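Local structure of Crh-like protein 5 (Neosartorya fumigata, 6IBU) at residues A[140-151]-A[154-165]. The protein cuts chitin and transfers it to 1,6-beta-glucan or to other chitin chains, cross-linking polysaccharides of the fungal cell wall and septa. Sequence-based numbering, arbitrary orientation.
Sequences HTYTIDWTKDAV and SIDGAVVRTLTY
His140 and Asp156 meet because both side chains lie beside their own backbone N (chi1 -70° and -57°), which brings the imidazole edge up to the carboxylate. His140 ND1 donates to the syn lone pair of Asp156 OD2 at 2.6 Å, almost in the ring plane, and ring and carboxylate are nearly coplanar. Asp156 OD1 takes the amide of Thr141 nearly along its C-O axis, Thr141 N to Asp156 OD1 2.8 Å, in an almost straight bond. A water joins Asp156 OD1 to Thr141 OG1, while Asp156 N returns a bond to Thr141 O (3.0 Å). The carboxylate and the amide of Asp156 together fasten the type I' turn from Ile155 to Ala158 to strand 140-146. Next along the ladder, Thr143 and Ser154 form an antiparallel hydrogen-bonded pair, Ser154 N to Thr143 O being 2.8 Å. On the side of the sheet that carries Tyr142 and Ile155, Tyr142 CE1 touches Ile155 CD1 at 4.2 Å, packing towards Trp101 and Val111 inside the GH16 sandwich. In the second hairpin, 150-155 with 158-164, Val151 and Leu163 form an antiparallel hydrogen-bonded pair, and Tyr165 N reaches Asp149 O from above its carbonyl plane (3.0 Å). Strands 140-146, 150-155 and 158-164 thus make two consecutive antiparallel hairpins at an edge of their sheet. With His140 ND1 and NE2 both donating, to Asp156 and to Ala133 O, ring rotation is fixed and the imidazole is probably doubly protonated, an imidazolium the carboxylate would stabilise.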
ATOM      1  N   HIS A 140      -8.525  -6.918  10.350  1.00 20.16           N
ATOM      2  CA  HIS A 140      -7.251  -6.839  11.095  1.00 17.66           C
ATOM      3  C   HIS A 140      -6.738  -5.421  10.941  1.00 16.30           C
ATOM      4  O   HIS A 140      -7.125  -4.752   9.993  1.00 14.58           O
ATOM      5  CB  HIS A 140      -6.227  -7.847  10.561  1.00 18.26           C
ATOM      6  CG  HIS A 140      -6.570  -9.258  10.876  1.00 18.56           C
ATOM      7  ND1 HIS A 140      -6.430  -9.770  12.142  1.00 18.07           N
ATOM      8  CD2 HIS A 140      -7.065 -10.249  10.103  1.00 18.03           C
ATOM      9  CE1 HIS A 140      -6.822 -11.031  12.133  1.00 18.55           C
ATOM     10  NE2 HIS A 140      -7.224 -11.343  10.898  1.00 18.38           N
ATOM     11  N   THR A 141      -5.857  -5.010  11.833  1.00 16.14           N
ATOM     12  CA  THR A 141      -5.184  -3.707  11.747  1.00 15.83           C
ATOM     13  C   THR A 141      -3.809  -3.951  11.145  1.00 14.99           C
ATOM     14  O   THR A 141      -2.984  -4.566  11.800  1.00 14.39           O
ATOM     15  CB  THR A 141      -5.112  -3.034  13.111  1.00 16.03           C
ATOM     16  OG1 THR A 141      -6.446  -2.958  13.589  1.00 16.54           O
ATOM     17  CG2 THR A 141      -4.505  -1.660  13.021  1.00 16.99           C
ATOM     18  N   TYR A 142      -3.582  -3.447   9.944  1.00 14.93           N
ATOM     19  CA  TYR A 142      -2.282  -3.568   9.252  1.00 14.47           C
ATOM     20  C   TYR A 142      -1.529  -2.254   9.452  1.00 14.18           C
ATOM     21  O   TYR A 142      -1.990  -1.201   9.009  1.00 12.87           O
ATOM     22  CB  TYR A 142      -2.516  -3.917   7.797  1.00 14.59           C
ATOM     23  CG  TYR A 142      -3.201  -5.239   7.584  1.00 15.97           C
ATOM     24  CD1 TYR A 142      -2.472  -6.408   7.423  1.00 17.02           C
ATOM     25  CD2 TYR A 142      -4.587  -5.314   7.522  1.00 16.26           C
ATOM     26  CE1 TYR A 142      -3.109  -7.621   7.216  1.00 17.85           C
ATOM     27  CE2 TYR A 142      -5.231  -6.513   7.283  1.00 16.33           C
ATOM     28  CZ  TYR A 142      -4.497  -7.671   7.123  1.00 17.67           C
ATOM     29  OH  TYR A 142      -5.141  -8.858   6.910  1.00 16.99           O
ATOM     30  N   THR A 143      -0.396  -2.330  10.129  1.00 13.73           N
ATOM     31  CA  THR A 143       0.370  -1.142  10.556  1.00 14.66           C
ATOM     32  C   THR A 143       1.777  -1.195   9.961  1.00 13.90           C
ATOM     33  O   THR A 143       2.440  -2.211  10.102  1.00 12.79           O
ATOM     34  CB  THR A 143       0.440  -1.074  12.081  1.00 15.36           C
ATOM     35  OG1 THR A 143      -0.894  -1.215  12.565  1.00 16.57           O
ATOM     36  CG2 THR A 143       1.084   0.206  12.567  1.00 15.75           C
ATOM     37  N   ILE A 144       2.201  -0.102   9.346  1.00 13.95           N
ATOM     38  CA  ILE A 144       3.588   0.089   8.848  1.00 14.08           C
ATOM     39  C   ILE A 144       4.188   1.258   9.608  1.00 14.36           C
ATOM     40  O   ILE A 144       3.665   2.322   9.460  1.00 14.53           O
ATOM     41  CB  ILE A 144       3.600   0.339   7.337  1.00 13.90           C
ATOM     42  CG1 ILE A 144       3.064  -0.864   6.563  1.00 13.99           C
ATOM     43  CG2 ILE A 144       5.004   0.726   6.887  1.00 13.84           C
ATOM     44  CD1 ILE A 144       2.840  -0.609   5.099  1.00 14.44           C
ATOM     45  N   ASP A 145       5.195   1.012  10.430  1.00 16.41           N
ATOM     46  CA  ASP A 145       5.999   2.053  11.112  1.00 17.95           C
ATOM     47  C   ASP A 145       7.228   2.308  10.248  1.00 16.41           C
ATOM     48  O   ASP A 145       7.924   1.372   9.900  1.00 15.82           O
ATOM     49  CB  ASP A 145       6.335   1.662  12.547  1.00 20.86           C
ATOM     50  CG  ASP A 145       5.171   1.967  13.494  1.00 26.76           C
ATOM     51  OD1 ASP A 145       5.006   3.175  13.902  1.00 29.27           O
ATOM     52  OD2 ASP A 145       4.393   1.009  13.791  1.00 32.65           O
ATOM     53  N   TRP A 146       7.459   3.551   9.887  1.00 14.97           N
ATOM     54  CA  TRP A 146       8.464   3.879   8.863  1.00 16.02           C
ATOM     55  C   TRP A 146       9.360   4.996   9.382  1.00 17.38           C
ATOM     56  O   TRP A 146       8.901   6.128   9.520  1.00 19.12           O
ATOM     57  CB  TRP A 146       7.725   4.216   7.586  1.00 15.77           C
ATOM     58  CG  TRP A 146       8.551   4.789   6.500  1.00 15.52           C
ATOM     59  CD1 TRP A 146       9.810   4.425   6.123  1.00 15.63           C
ATOM     60  CD2 TRP A 146       8.097   5.774   5.568  1.00 15.12           C
ATOM     61  NE1 TRP A 146      10.179   5.154   5.028  1.00 15.58           N
ATOM     62  CE2 TRP A 146       9.151   5.983   4.665  1.00 15.57           C
ATOM     63  CE3 TRP A 146       6.913   6.501   5.432  1.00 15.59           C
ATOM     64  CZ2 TRP A 146       9.062   6.917   3.646  1.00 15.46           C
ATOM     65  CZ3 TRP A 146       6.812   7.410   4.414  1.00 15.59           C
ATOM     66  CH2 TRP A 146       7.879   7.612   3.539  1.00 15.64           C
ATOM     67  N   THR A 147      10.602   4.655   9.692  1.00 18.30           N
ATOM     68  CA  THR A 147      11.614   5.618  10.175  1.00 19.38           C
ATOM     69  C   THR A 147      12.830   5.488   9.283  1.00 20.72           C
ATOM     70  O   THR A 147      12.870   4.549   8.490  1.00 20.28           O
ATOM     71  CB  THR A 147      11.936   5.370  11.654  1.00 18.79           C
ATOM     72  OG1 THR A 147      12.684   4.174  11.848  1.00 17.48           O
ATOM     73  CG2 THR A 147      10.686   5.268  12.492  1.00 18.90           C
ATOM     74  N   LYS A 148      13.783   6.401   9.433  1.00 25.43           N
ATOM     75  CA  LYS A 148      15.043   6.373   8.653  1.00 29.24           C
ATOM     76  C   LYS A 148      15.877   5.168   9.122  1.00 29.32           C
ATOM     77  O   LYS A 148      16.757   4.758   8.378  1.00 29.75           O
ATOM     78  CB  LYS A 148      15.760   7.730   8.682  1.00 31.80           C
ATOM     79  CG  LYS A 148      15.767   8.488  10.001  1.00 36.15           C
ATOM     80  CD  LYS A 148      16.308   9.906   9.892  1.00 37.84           C
ATOM     81  CE  LYS A 148      15.401  10.818   9.087  1.00 39.66           C
ATOM     82  NZ  LYS A 148      15.190  12.130   9.750  1.00 39.10           N
ATOM     83  N   ASP A 149      15.557   4.565  10.265  1.00 28.99           N
ATOM     84  CA  ASP A 149      16.314   3.396  10.777  1.00 30.18           C
ATOM     85  C   ASP A 149      15.684   2.070  10.321  1.00 26.06           C
ATOM     86  O   ASP A 149      16.427   1.116  10.191  1.00 23.56           O
ATOM     87  CB  ASP A 149      16.427   3.432  12.301  1.00 35.50           C
ATOM     88  CG  ASP A 149      17.376   4.498  12.834  1.00 43.06           C
ATOM     89  OD1 ASP A 149      18.297   4.945  12.071  1.00 40.66           O
ATOM     90  OD2 ASP A 149      17.223   4.849  14.040  1.00 50.87           O
ATOM     91  N   ALA A 150      14.366   1.989  10.135  1.00 21.37           N
ATOM     92  CA  ALA A 150      13.663   0.700   9.953  1.00 20.12           C
ATOM     93  C   ALA A 150      12.226   0.897   9.480  1.00 19.18           C
ATOM     94  O   ALA A 150      11.559   1.849   9.894  1.00 18.81           O
ATOM     95  CB  ALA A 150      13.654  -0.076  11.240  1.00 20.91           C
ATOM     96  N   VAL A 151      11.767  -0.040   8.665  1.00 17.67           N
ATOM     97  CA  VAL A 151      10.332  -0.265   8.378  1.00 16.85           C
ATOM     98  C   VAL A 151       9.866  -1.447   9.226  1.00 15.45           C
ATOM     99  O   VAL A 151      10.482  -2.508   9.173  1.00 14.02           O
ATOM    100  CB  VAL A 151      10.117  -0.531   6.884  1.00 17.25           C
ATOM    101  CG1 VAL A 151       8.703  -1.028   6.612  1.00 17.84           C
ATOM    102  CG2 VAL A 151      10.438   0.714   6.077  1.00 17.61           C
ATOM    103  N   SER A 154       3.310  -4.501  11.371  1.00 12.75           N
ATOM    104  CA  SER A 154       2.572  -5.040  12.539  1.00 13.40           C
ATOM    105  C   SER A 154       1.156  -5.439  12.138  1.00 13.31           C
ATOM    106  O   SER A 154       0.555  -4.753  11.296  1.00 11.59           O
ATOM    107  CB  SER A 154       2.521  -4.039  13.633  1.00 13.87           C
ATOM    108  OG  SER A 154       3.767  -4.037  14.294  1.00 15.75           O
ATOM    109  N   ILE A 155       0.649  -6.497  12.764  1.00 14.36           N
ATOM    110  CA  ILE A 155      -0.768  -6.937  12.601  1.00 15.27           C
ATOM    111  C   ILE A 155      -1.374  -7.013  13.993  1.00 16.32           C
ATOM    112  O   ILE A 155      -0.834  -7.773  14.824  1.00 16.05           O
ATOM    113  CB  ILE A 155      -0.853  -8.283  11.862  1.00 14.79           C
ATOM    114  CG1 ILE A 155      -0.137  -8.209  10.511  1.00 14.89           C
ATOM    115  CG2 ILE A 155      -2.310  -8.699  11.761  1.00 14.75           C
ATOM    116  CD1 ILE A 155      -0.221  -9.470   9.688  1.00 15.49           C
ATOM    117  N   ASP A 156      -2.427  -6.233  14.241  1.00 18.30           N
ATOM    118  CA  ASP A 156      -3.144  -6.241  15.540  1.00 19.12           C
ATOM    119  C   ASP A 156      -2.146  -5.981  16.663  1.00 17.88           C
ATOM    120  O   ASP A 156      -2.249  -6.617  17.707  1.00 18.53           O
ATOM    121  CB  ASP A 156      -3.895  -7.561  15.707  1.00 20.17           C
ATOM    122  CG  ASP A 156      -4.872  -7.831  14.571  1.00 21.34           C
ATOM    123  OD1 ASP A 156      -5.288  -6.851  13.896  1.00 19.90           O
ATOM    124  OD2 ASP A 156      -5.202  -9.033  14.367  1.00 25.42           O
ATOM    125  N   GLY A 157      -1.202  -5.078  16.425  1.00 19.18           N
ATOM    126  CA  GLY A 157      -0.211  -4.617  17.411  1.00 20.47           C
ATOM    127  C   GLY A 157       0.863  -5.645  17.719  1.00 20.93           C
ATOM    128  O   GLY A 157       1.454  -5.533  18.812  1.00 24.39           O
ATOM    129  N   ALA A 158       1.093  -6.636  16.851  1.00 18.87           N
ATOM    130  CA  ALA A 158       2.207  -7.592  17.032  1.00 18.35           C
ATOM    131  C   ALA A 158       3.199  -7.379  15.887  1.00 18.16           C
ATOM    132  O   ALA A 158       2.768  -7.426  14.724  1.00 18.59           O
ATOM    133  CB  ALA A 158       1.692  -9.012  17.070  1.00 18.22           C
ATOM    134  N   VAL A 159       4.475  -7.139  16.173  1.00 16.58           N
ATOM    135  CA  VAL A 159       5.471  -6.952  15.081  1.00 16.05           C
ATOM    136  C   VAL A 159       5.567  -8.264  14.293  1.00 15.55           C
ATOM    137  O   VAL A 159       5.714  -9.337  14.936  1.00 15.50           O
ATOM    138  CB  VAL A 159       6.840  -6.516  15.621  1.00 16.05           C
ATOM    139  CG1 VAL A 159       7.898  -6.592  14.542  1.00 15.89           C
ATOM    140  CG2 VAL A 159       6.779  -5.116  16.199  1.00 16.87           C
ATOM    141  N   VAL A 160       5.456  -8.214  12.963  1.00 14.78           N
ATOM    142  CA  VAL A 160       5.558  -9.454  12.127  1.00 14.80           C
ATOM    143  C   VAL A 160       6.777  -9.387  11.214  1.00 14.98           C
ATOM    144  O   VAL A 160       7.202 -10.459  10.746  1.00 15.68           O
ATOM    145  CB  VAL A 160       4.277  -9.738  11.331  1.00 14.48           C
ATOM    146  CG1 VAL A 160       3.130 -10.016  12.282  1.00 14.43           C
ATOM    147  CG2 VAL A 160       3.929  -8.614  10.370  1.00 13.93           C
ATOM    148  N   ARG A 161       7.318  -8.190  10.959  1.00 14.81           N
ATOM    149  CA  ARG A 161       8.553  -8.050  10.161  1.00 14.66           C
ATOM    150  C   ARG A 161       9.225  -6.719  10.440  1.00 14.87           C
ATOM    151  O   ARG A 161       8.526  -5.716  10.480  1.00 15.39           O
ATOM    152  CB  ARG A 161       8.237  -8.108   8.673  1.00 14.49           C
ATOM    153  CG  ARG A 161       9.472  -8.029   7.794  1.00 14.59           C
ATOM    154  CD  ARG A 161       9.092  -8.241   6.355  1.00 13.98           C
ATOM    155  NE  ARG A 161      10.262  -8.116   5.517  1.00 13.92           N
ATOM    156  CZ  ARG A 161      10.243  -8.126   4.197  1.00 13.69           C
ATOM    157  NH1 ARG A 161       9.088  -8.283   3.555  1.00 13.78           N
ATOM    158  NH2 ARG A 161      11.377  -7.983   3.535  1.00 13.04           N
ATOM    159  N   THR A 162      10.554  -6.720  10.490  1.00 15.26           N
ATOM    160  CA  THR A 162      11.380  -5.493  10.548  1.00 16.04           C
ATOM    161  C   THR A 162      12.401  -5.505   9.414  1.00 15.60           C
ATOM    162  O   THR A 162      13.172  -6.460   9.317  1.00 15.49           O
ATOM    163  CB  THR A 162      12.100  -5.369  11.894  1.00 17.27           C
ATOM    164  OG1 THR A 162      11.134  -5.270  12.945  1.00 17.98           O
ATOM    165  CG2 THR A 162      12.991  -4.150  11.916  1.00 18.22           C
ATOM    166  N   LEU A 163      12.406  -4.455   8.608  1.00 16.12           N
ATOM    167  CA  LEU A 163      13.463  -4.181   7.611  1.00 15.90           C
ATOM    168  C   LEU A 163      14.330  -3.045   8.166  1.00 15.68           C
ATOM    169  O   LEU A 163      13.831  -1.944   8.296  1.00 13.59           O
ATOM    170  CB  LEU A 163      12.812  -3.805   6.281  1.00 16.02           C
ATOM    171  CG  LEU A 163      13.775  -3.223   5.259  1.00 16.52           C
ATOM    172  CD1 LEU A 163      14.711  -4.316   4.784  1.00 16.65           C
ATOM    173  CD2 LEU A 163      13.019  -2.558   4.124  1.00 17.11           C
ATOM    174  N   THR A 164      15.571  -3.331   8.532  1.00 16.78           N
ATOM    175  CA  THR A 164      16.526  -2.296   9.002  1.00 18.91           C
ATOM    176  C   THR A 164      17.153  -1.664   7.760  1.00 21.02           C
ATOM    177  O   THR A 164      17.205  -2.307   6.695  1.00 22.99           O
ATOM    178  CB  THR A 164      17.560  -2.856   9.982  1.00 18.35           C
ATOM    179  OG1 THR A 164      18.472  -3.662   9.233  1.00 19.64           O
ATOM    180  CG2 THR A 164      16.917  -3.670  11.080  1.00 18.54           C
ATOM    181  N   TYR A 165      17.562  -0.420   7.890  1.00 23.96           N
ATOM    182  CA  TYR A 165      18.157   0.386   6.802  1.00 25.78           C
ATOM    183  C   TYR A 165      19.316  -0.395   6.179  1.00 26.49           C
ATOM    184  O   TYR A 165      19.371  -0.448   4.950  1.00 26.91           O
ATOM    185  CB  TYR A 165      18.526   1.749   7.379  1.00 28.15           C
ATOM    186  CG  TYR A 165      19.121   2.709   6.393  1.00 29.32           C
ATOM    187  CD1 TYR A 165      20.476   2.697   6.128  1.00 31.78           C
ATOM    188  CD2 TYR A 165      18.335   3.657   5.763  1.00 31.35           C
ATOM    189  CE1 TYR A 165      21.037   3.582   5.223  1.00 35.13           C
ATOM    190  CE2 TYR A 165      18.882   4.562   4.866  1.00 33.93           C
ATOM    191  CZ  TYR A 165      20.234   4.502   4.573  1.00 35.01           C
ATOM    192  OH  TYR A 165      20.789   5.377   3.695  1.00 37.67           O
TER
HETATM  193  O   HOH W   1      -0.920  -3.452  13.999  1.00 25.49           O
HETATM  194  O   HOH W   2      -7.363  -5.382  15.063  1.00 34.57           O
HETATM  195  O   HOH W   3       4.350  -1.634  12.721  1.00 21.70           O